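Local coordinates for protein exopolyphosphatase (Aquifex aeolicus, PDB 1T6C) that probably hydrolyses phosphate anhydride bonds of inorganic polyphosphate or guanosine pentaphosphate, as a calcium-binding member of the Ppx/GppA phosphatase family with an actin-like fold, at residues 15-28 with 66-80. Residues are numbered along the deposited sequence; the frame is centred on the assembly and turned at random.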
ATOM      1  N   ALA A  15      -5.664  16.732   4.736  1.00 10.75           N
ATOM      2  CA  ALA A  15      -6.224  15.409   4.903  1.00  9.71           C
ATOM      3  C   ALA A  15      -6.315  14.655   3.603  1.00  9.80           C
ATOM      4  O   ALA A  15      -6.451  15.235   2.525  1.00 10.07           O
ATOM      5  CB  ALA A  15      -7.589  15.504   5.479  1.00 10.48           C
ATOM      6  N   SER A  16      -6.315  13.332   3.740  1.00  9.99           N
ATOM      7  CA  SER A  16      -6.511  12.424   2.628  1.00 10.00           C
ATOM      8  C   SER A  16      -7.590  11.442   2.998  1.00 10.50           C
ATOM      9  O   SER A  16      -7.703  11.077   4.169  1.00 10.42           O
ATOM     10  CB  SER A  16      -5.224  11.670   2.230  1.00 11.54           C
ATOM     11  OG  SER A  16      -4.824  10.791   3.238  1.00 13.69           O
ATOM     12  N   ILE A  17      -8.371  11.055   2.003  1.00 10.03           N
ATOM     13  CA  ILE A  17      -9.367   9.976   2.136  1.00  9.60           C
ATOM     14  C   ILE A  17      -9.049   9.004   1.020  1.00 10.70           C
ATOM     15  O   ILE A  17      -8.868   9.399  -0.131  1.00 10.65           O
ATOM     16  CB  ILE A  17     -10.763  10.537   2.003  1.00 10.09           C
ATOM     17  CG1 ILE A  17     -11.095  11.428   3.198  1.00 12.33           C
ATOM     18  CG2 ILE A  17     -11.754   9.408   1.863  1.00 10.84           C
ATOM     19  CD1 ILE A  17     -12.415  12.143   3.083  1.00 13.46           C
ATOM     20  N   ASP A  18      -8.953   7.728   1.366  1.00 11.63           N
ATOM     21  CA  ASP A  18      -8.750   6.649   0.410  1.00 12.78           C
ATOM     22  C   ASP A  18      -9.886   5.640   0.527  1.00 12.34           C
ATOM     23  O   ASP A  18     -10.141   5.107   1.591  1.00 13.40           O
ATOM     24  CB  ASP A  18      -7.362   6.031   0.474  0.70 13.57           C
ATOM     25  CG  ASP A  18      -7.090   5.348   1.712  0.70 18.44           C
ATOM     26  OD1 ASP A  18      -7.032   6.046   2.762  0.70 23.51           O
ATOM     27  OD2 ASP A  18      -6.886   4.106   1.750  0.70 23.85           O
ATOM     28  N   ILE A  19     -10.552   5.430  -0.590  1.00 12.49           N
ATOM     29  CA  ILE A  19     -11.671   4.518  -0.694  1.00 13.54           C
ATOM     30  C   ILE A  19     -11.168   3.313  -1.465  1.00 14.35           C
ATOM     31  O   ILE A  19     -10.851   3.414  -2.647  1.00 14.93           O
ATOM     32  CB  ILE A  19     -12.834   5.202  -1.455  1.00 14.10           C
ATOM     33  CG1 ILE A  19     -13.334   6.443  -0.705  1.00 16.23           C
ATOM     34  CG2 ILE A  19     -13.950   4.189  -1.739  1.00 15.71           C
ATOM     35  CD1 ILE A  19     -14.365   7.219  -1.467  1.00 19.12           C
ATOM     36  N   GLY A  20     -11.127   2.169  -0.804  1.00 15.36           N
ATOM     37  CA  GLY A  20     -10.780   0.919  -1.446  1.00 16.26           C
ATOM     38  C   GLY A  20     -11.941  -0.049  -1.448  1.00 15.97           C
ATOM     39  O   GLY A  20     -13.031   0.295  -1.032  1.00 16.44           O
ATOM     40  N   SER A  21     -11.667  -1.268  -1.904  1.00 18.07           N
ATOM     41  CA  SER A  21     -12.691  -2.314  -1.986  1.00 19.18           C
ATOM     42  C   SER A  21     -13.049  -2.872  -0.610  1.00 19.47           C
ATOM     43  O   SER A  21     -14.087  -3.528  -0.477  1.00 19.91           O
ATOM     44  CB  SER A  21     -12.282  -3.435  -2.956  0.66 19.93           C
ATOM     45  OG  SER A  21     -11.025  -3.958  -2.628  0.66 20.97           O
ATOM     46  N   TYR A  22     -12.218  -2.620   0.401  1.00 19.63           N
ATOM     47  CA  TYR A  22     -12.451  -3.143   1.751  1.00 20.24           C
ATOM     48  C   TYR A  22     -12.720  -2.051   2.772  1.00 18.91           C
ATOM     49  O   TYR A  22     -13.679  -2.101   3.510  1.00 18.76           O
ATOM     50  CB  TYR A  22     -11.237  -3.967   2.167  1.00 21.10           C
ATOM     51  CG  TYR A  22     -11.408  -4.762   3.442  1.00 26.54           C
ATOM     52  CD1 TYR A  22     -12.364  -5.766   3.535  1.00 30.63           C
ATOM     53  CD2 TYR A  22     -10.574  -4.544   4.537  1.00 31.82           C
ATOM     54  CE1 TYR A  22     -12.501  -6.510   4.693  1.00 32.00           C
ATOM     55  CE2 TYR A  22     -10.712  -5.279   5.695  1.00 34.00           C
ATOM     56  CZ  TYR A  22     -11.678  -6.256   5.765  1.00 34.28           C
ATOM     57  OH  TYR A  22     -11.810  -6.993   6.926  1.00 38.66           O
ATOM     58  N   SER A  23     -11.880  -1.022   2.777  1.00 18.51           N
ATOM     59  CA  SER A  23     -11.958   0.018   3.795  1.00 18.06           C
ATOM     60  C   SER A  23     -11.972   1.412   3.183  1.00 17.35           C
ATOM     61  O   SER A  23     -11.522   1.614   2.052  1.00 18.15           O
ATOM     62  CB  SER A  23     -10.800  -0.115   4.786  0.50 18.09           C
ATOM     63  OG  SER A  23      -9.561   0.166   4.174  0.50 19.89           O
ATOM     64  N   VAL A  24     -12.525   2.334   3.958  1.00 15.38           N
ATOM     65  CA  VAL A  24     -12.510   3.755   3.678  1.00 15.19           C
ATOM     66  C   VAL A  24     -11.731   4.405   4.811  1.00 14.63           C
ATOM     67  O   VAL A  24     -12.073   4.240   5.977  1.00 14.72           O
ATOM     68  CB  VAL A  24     -13.945   4.315   3.642  1.00 16.35           C
ATOM     69  CG1 VAL A  24     -13.955   5.792   3.244  1.00 16.46           C
ATOM     70  CG2 VAL A  24     -14.818   3.476   2.676  1.00 18.61           C
ATOM     71  N   ARG A  25     -10.693   5.153   4.457  1.00 14.33           N
ATOM     72  CA  ARG A  25      -9.732   5.643   5.455  1.00 13.81           C
ATOM     73  C   ARG A  25      -9.488   7.122   5.352  1.00 13.87           C
ATOM     74  O   ARG A  25      -9.408   7.645   4.240  1.00 14.32           O
ATOM     75  CB  ARG A  25      -8.436   4.893   5.334  1.00 15.69           C
ATOM     76  CG  ARG A  25      -8.598   3.428   5.791  1.00 17.54           C
ATOM     77  CD  ARG A  25      -7.383   2.640   5.807  1.00 22.46           C
ATOM     78  NE  ARG A  25      -6.439   3.142   6.779  1.00 24.93           N
ATOM     79  CZ  ARG A  25      -5.327   2.515   7.094  1.00 25.78           C
ATOM     80  NH1 ARG A  25      -5.037   1.350   6.540  1.00 26.20           N
ATOM     81  NH2 ARG A  25      -4.514   3.058   7.984  1.00 30.44           N
ATOM     82  N   LEU A  26      -9.382   7.755   6.512  1.00 11.66           N
ATOM     83  CA  LEU A  26      -9.146   9.199   6.651  1.00 10.93           C
ATOM     84  C   LEU A  26      -7.820   9.396   7.391  1.00 10.76           C
ATOM     85  O   LEU A  26      -7.549   8.735   8.400  1.00 10.56           O
ATOM     86  CB  LEU A  26     -10.259   9.842   7.478  1.00 10.53           C
ATOM     87  CG  LEU A  26     -10.030  11.295   7.924  1.00 12.68           C
ATOM     88  CD1 LEU A  26     -10.032  12.254   6.720  1.00 12.05           C
ATOM     89  CD2 LEU A  26     -11.051  11.714   8.985  1.00 13.18           C
ATOM     90  N   THR A  27      -6.994  10.305   6.891  1.00 10.52           N
ATOM     91  CA  THR A  27      -5.766  10.709   7.535  1.00 11.17           C
ATOM     92  C   THR A  27      -5.676  12.236   7.576  1.00 11.82           C
ATOM     93  O   THR A  27      -5.840  12.868   6.568  1.00 10.66           O
ATOM     94  CB  THR A  27      -4.532  10.136   6.777  1.00 12.52           C
ATOM     95  OG1 THR A  27      -4.688   8.718   6.562  1.00 13.72           O
ATOM     96  CG2 THR A  27      -3.253  10.334   7.605  1.00 14.04           C
ATOM     97  N   ILE A  28      -5.464  12.806   8.754  1.00 11.69           N
ATOM     98  CA  ILE A  28      -5.344  14.251   8.929  1.00 12.08           C
ATOM     99  C   ILE A  28      -3.956  14.509   9.469  1.00 12.55           C
ATOM    100  O   ILE A  28      -3.528  13.831  10.409  1.00 12.81           O
ATOM    101  CB  ILE A  28      -6.393  14.848   9.880  1.00 12.12           C
ATOM    102  CG1 ILE A  28      -7.828  14.538   9.419  1.00 12.84           C
ATOM    103  CG2 ILE A  28      -6.196  16.349   9.982  1.00 13.39           C
ATOM    104  CD1 ILE A  28      -8.927  15.135  10.281  1.00 13.68           C
ATOM    105  N   THR A  66     -20.942   3.414   2.864  1.00 17.75           N
ATOM    106  CA  THR A  66     -19.753   4.185   2.480  1.00 16.44           C
ATOM    107  C   THR A  66     -20.073   5.683   2.493  1.00 16.30           C
ATOM    108  O   THR A  66     -19.305   6.470   3.035  1.00 15.09           O
ATOM    109  CB  THR A  66     -19.228   3.730   1.125  1.00 15.83           C
ATOM    110  OG1 THR A  66     -18.784   2.371   1.186  1.00 16.07           O
ATOM    111  CG2 THR A  66     -17.965   4.514   0.725  1.00 14.85           C
ATOM    112  N   ILE A  67     -21.245   6.062   1.977  1.00 16.37           N
ATOM    113  CA  ILE A  67     -21.667   7.453   2.025  1.00 17.03           C
ATOM    114  C   ILE A  67     -21.769   7.924   3.487  1.00 16.64           C
ATOM    115  O   ILE A  67     -21.330   9.019   3.810  1.00 15.46           O
ATOM    116  CB  ILE A  67     -22.971   7.668   1.228  1.00 18.01           C
ATOM    117  CG1 ILE A  67     -22.675   7.540  -0.266  1.00 18.48           C
ATOM    118  CG2 ILE A  67     -23.602   9.028   1.522  1.00 18.41           C
ATOM    119  CD1 ILE A  67     -23.866   7.610  -1.132  1.00 20.94           C
ATOM    120  N   GLN A  68     -22.325   7.111   4.389  1.00 17.66           N
ATOM    121  CA  GLN A  68     -22.446   7.541   5.786  1.00 17.94           C
ATOM    122  C   GLN A  68     -21.074   7.746   6.435  1.00 16.19           C
ATOM    123  O   GLN A  68     -20.893   8.710   7.144  1.00 16.19           O
ATOM    124  CB  GLN A  68     -23.307   6.564   6.611  1.00 19.26           C
ATOM    125  CG  GLN A  68     -23.669   7.056   8.045  1.00 25.16           C
ATOM    126  CD  GLN A  68     -23.946   8.581   8.176  1.00 31.40           C
ATOM    127  OE1 GLN A  68     -23.122   9.345   8.746  1.00 34.25           O
ATOM    128  NE2 GLN A  68     -25.098   9.017   7.662  1.00 34.62           N
ATOM    129  N   VAL A  69     -20.114   6.881   6.137  1.00 16.00           N
ATOM    130  CA  VAL A  69     -18.743   7.012   6.655  1.00 14.74           C
ATOM    131  C   VAL A  69     -18.106   8.304   6.142  1.00 14.14           C
ATOM    132  O   VAL A  69     -17.425   9.019   6.885  1.00 13.65           O
ATOM    133  CB  VAL A  69     -17.855   5.810   6.247  1.00 14.71           C
ATOM    134  CG1 VAL A  69     -16.387   6.107   6.516  1.00 17.84           C
ATOM    135  CG2 VAL A  69     -18.305   4.545   6.985  1.00 16.94           C
ATOM    136  N   LEU A  70     -18.345   8.600   4.869  1.00 13.83           N
ATOM    137  CA  LEU A  70     -17.773   9.780   4.247  1.00 13.28           C
ATOM    138  C   LEU A  70     -18.371  11.036   4.874  1.00 13.03           C
ATOM    139  O   LEU A  70     -17.665  12.013   5.060  1.00 12.36           O
ATOM    140  CB  LEU A  70     -17.934   9.757   2.711  1.00 12.79           C
ATOM    141  CG  LEU A  70     -17.143   8.688   1.989  1.00 11.88           C
ATOM    142  CD1 LEU A  70     -17.504   8.591   0.534  1.00 14.18           C
ATOM    143  CD2 LEU A  70     -15.629   8.943   2.128  1.00 12.92           C
ATOM    144  N   LYS A  71     -19.669  11.023   5.197  1.00 14.74           N
ATOM    145  CA  LYS A  71     -20.267  12.150   5.898  1.00 15.22           C
ATOM    146  C   LYS A  71     -19.588  12.375   7.256  1.00 15.76           C
ATOM    147  O   LYS A  71     -19.286  13.513   7.616  1.00 15.96           O
ATOM    148  CB  LYS A  71     -21.789  11.979   6.042  1.00 16.27           C
ATOM    149  CG  LYS A  71     -22.549  12.049   4.739  1.00 15.45           C
ATOM    150  CD  LYS A  71     -24.036  11.716   4.956  1.00 18.05           C
ATOM    151  CE  LYS A  71     -24.887  12.025   3.795  1.00 19.04           C
ATOM    152  NZ  LYS A  71     -26.316  11.669   4.116  1.00 22.61           N
ATOM    153  N   GLU A  72     -19.311  11.286   7.978  1.00 16.08           N
ATOM    154  CA  GLU A  72     -18.650  11.360   9.269  1.00 16.39           C
ATOM    155  C   GLU A  72     -17.238  11.909   9.113  1.00 15.09           C
ATOM    156  O   GLU A  72     -16.835  12.768   9.872  1.00 14.28           O
ATOM    157  CB  GLU A  72     -18.651   9.994   9.929  1.00 18.35           C
ATOM    158  CG  GLU A  72     -20.072   9.608  10.316  1.00 24.14           C
ATOM    159  CD  GLU A  72     -20.276   8.136  10.612  1.00 32.97           C
ATOM    160  OE1 GLU A  72     -19.270   7.385  10.693  1.00 39.41           O
ATOM    161  OE2 GLU A  72     -21.468   7.733  10.780  1.00 39.64           O
ATOM    162  N   TYR A  73     -16.545  11.493   8.055  1.00 13.80           N
ATOM    163  CA  TYR A  73     -15.207  12.026   7.795  1.00 12.76           C
ATOM    164  C   TYR A  73     -15.264  13.494   7.436  1.00 13.75           C
ATOM    165  O   TYR A  73     -14.451  14.269   7.891  1.00 12.23           O
ATOM    166  CB  TYR A  73     -14.513  11.238   6.694  1.00 13.06           C
ATOM    167  CG  TYR A  73     -14.101   9.819   7.054  1.00 10.74           C
ATOM    168  CD1 TYR A  73     -14.234   9.320   8.362  1.00 14.00           C
ATOM    169  CD2 TYR A  73     -13.515   9.015   6.108  1.00  9.95           C
ATOM    170  CE1 TYR A  73     -13.873   8.016   8.663  1.00 15.35           C
ATOM    171  CE2 TYR A  73     -13.106   7.758   6.394  1.00 12.05           C
ATOM    172  CZ  TYR A  73     -13.286   7.253   7.683  1.00 13.30           C
ATOM    173  OH  TYR A  73     -12.868   5.995   7.945  1.00 15.83           O
ATOM    174  N   LYS A  74     -16.248  13.904   6.654  1.00 13.52           N
ATOM    175  CA  LYS A  74     -16.370  15.313   6.300  1.00 13.55           C
ATOM    176  C   LYS A  74     -16.643  16.189   7.545  1.00 13.53           C
ATOM    177  O   LYS A  74     -16.141  17.293   7.646  1.00 13.69           O
ATOM    178  CB  LYS A  74     -17.485  15.484   5.245  1.00 14.61           C
ATOM    179  CG  LYS A  74     -17.681  16.910   4.707  1.00 17.57           C
ATOM    180  CD  LYS A  74     -16.406  17.529   4.125  1.00 20.29           C
ATOM    181  CE  LYS A  74     -16.710  18.818   3.317  1.00 20.74           C
ATOM    182  NZ  LYS A  74     -17.535  19.813   4.074  1.00 19.23           N
ATOM    183  N   LYS A  75     -17.396  15.671   8.504  1.00 14.68           N
ATOM    184  CA  LYS A  75     -17.703  16.392   9.747  1.00 15.07           C
ATOM    185  C   LYS A  75     -16.404  16.632  10.534  1.00 14.99           C
ATOM    186  O   LYS A  75     -16.214  17.718  11.089  1.00 15.12           O
ATOM    187  CB  LYS A  75     -18.695  15.598  10.601  1.00 16.76           C
ATOM    188  CG  LYS A  75     -20.121  15.745  10.166  1.00 21.35           C
ATOM    189  CD  LYS A  75     -21.046  14.911  11.065  1.00 26.68           C
ATOM    190  CE  LYS A  75     -22.481  14.932  10.545  1.00 30.99           C
ATOM    191  NZ  LYS A  75     -23.321  13.843  11.126  1.00 34.48           N
ATOM    192  N   LEU A  76     -15.529  15.628  10.564  1.00 14.13           N
ATOM    193  CA  LEU A  76     -14.227  15.755  11.209  1.00 14.01           C
ATOM    194  C   LEU A  76     -13.358  16.772  10.479  1.00 13.63           C
ATOM    195  O   LEU A  76     -12.730  17.616  11.103  1.00 13.29           O
ATOM    196  CB  LEU A  76     -13.505  14.417  11.284  1.00 14.73           C
ATOM    197  CG  LEU A  76     -14.160  13.377  12.194  1.00 15.08           C
ATOM    198  CD1 LEU A  76     -13.526  12.009  11.984  1.00 16.84           C
ATOM    199  CD2 LEU A  76     -14.066  13.793  13.656  1.00 18.78           C
ATOM    200  N   ILE A  77     -13.341  16.718   9.152  1.00 12.82           N
ATOM    201  CA  ILE A  77     -12.549  17.678   8.365  1.00 13.82           C
ATOM    202  C   ILE A  77     -12.995  19.110   8.670  1.00 14.00           C
ATOM    203  O   ILE A  77     -12.191  20.007   8.841  1.00 13.41           O
ATOM    204  CB  ILE A  77     -12.725  17.309   6.872  1.00 13.79           C
ATOM    205  CG1 ILE A  77     -11.869  16.067   6.567  1.00 14.42           C
ATOM    206  CG2 ILE A  77     -12.508  18.488   5.950  1.00 15.06           C
ATOM    207  CD1 ILE A  77     -12.195  15.458   5.275  1.00 12.95           C
ATOM    208  N   ASP A  78     -14.310  19.301   8.772  1.00 14.58           N
ATOM    209  CA  ASP A  78     -14.893  20.607   9.085  1.00 15.57           C
ATOM    210  C   ASP A  78     -14.523  21.066  10.499  1.00 15.47           C
ATOM    211  O   ASP A  78     -14.023  22.188  10.689  1.00 16.04           O
ATOM    212  CB  ASP A  78     -16.443  20.529   8.984  1.00 16.11           C
ATOM    213  CG  ASP A  78     -16.967  20.323   7.552  1.00 19.67           C
ATOM    214  OD1 ASP A  78     -16.172  20.399   6.570  1.00 21.70           O
ATOM    215  OD2 ASP A  78     -18.195  20.069   7.338  1.00 23.52           O
ATOM    216  N   GLU A  79     -14.716  20.194  11.479  1.00 15.74           N
ATOM    217  CA  GLU A  79     -14.460  20.562  12.895  1.00 17.03           C
ATOM    218  C   GLU A  79     -12.965  20.852  13.133  1.00 16.72           C
ATOM    219  O   GLU A  79     -12.621  21.785  13.894  1.00 16.98           O
ATOM    220  CB  GLU A  79     -14.987  19.475  13.850  1.00 17.63           C
ATOM    221  CG  GLU A  79     -14.734  19.709  15.354  1.00 20.64           C
ATOM    222  CD  GLU A  79     -15.903  20.341  16.113  1.00 20.27           C
ATOM    223  OE1 GLU A  79     -17.006  20.479  15.529  1.00 23.15           O
ATOM    224  OE2 GLU A  79     -15.743  20.619  17.336  1.00 14.32           O
ATOM    225  N   PHE A  80     -12.096  20.101  12.444  1.00 15.78           N
ATOM    226  CA  PHE A  80     -10.647  20.219  12.599  1.00 16.30           C
ATOM    227  C   PHE A  80     -10.079  21.335  11.731  1.00 15.27           C
ATOM    228  O   PHE A  80      -8.856  21.567  11.742  1.00 14.44           O
ATOM    229  CB  PHE A  80      -9.943  18.925  12.177  1.00 17.67           C
ATOM    230  CG  PHE A  80      -9.768  17.917  13.267  1.00 22.27           C
ATOM    231  CD1 PHE A  80     -10.844  17.221  13.781  1.00 24.58           C
ATOM    232  CD2 PHE A  80      -8.474  17.616  13.740  1.00 26.28           C
ATOM    233  CE1 PHE A  80     -10.673  16.257  14.769  1.00 27.35           C
ATOM    234  CE2 PHE A  80      -8.289  16.659  14.744  1.00 28.92           C
ATOM    235  CZ  PHE A  80      -9.382  15.981  15.256  1.00 28.54           C
TER
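Y73 of helix 66-79 lies against strand 23-28, and its ring is held from both sides. L26 CB sits over the centre of one face in a CH-pi contact, 3.7 Å from the ring centroid. V69 CG1, one helical turn earlier, covers the opposite face toward the rim. At the end of the ring, Y73 OH donates a 2.8 Å hydrogen bond to V24 O. The hydroxyl stands 40° out of the carbonyl plane, so it does not lie on a lone pair.

Between the helix and the two strands, the packing is tight and aliphatic. V24 CG1 is anti to the backbone N (chi1 -176°). This carries it to L70 CD2, at 3.7 Å, and to Y73 CE2. V24 CG2 meets T66 CG2. L70 also spans to the neighbouring strand 15-19, where CD2 touches I17 CG2 and CD1 touches I19 CD1. I77 CD1 lies 4.0 Å from I17 CD1 and close to L26 CD1.

Toward the C-terminal end of the helix the contact is looser. I28 CD1 rests over one face of F80, 4.2 Å from CG. On the solvent side, within the helix itself, K74 NZ forms a salt bridge with D78, whose OD1 accepts through its syn lone pair.

The helix runs nearly parallel to strand 23-28 and antiparallel to strand 15-19. It packs on one face of the five-stranded sheet of this actin-like lobe, beside helix 99-109; helix 300-313 touches S16 and T27 from the other. Across the interface the chemistry is almost wholly apolar. The single hydrogen bond across it gives the hydroxyl of the buried Y73 a partner, and probably helps fix the ring against the strand.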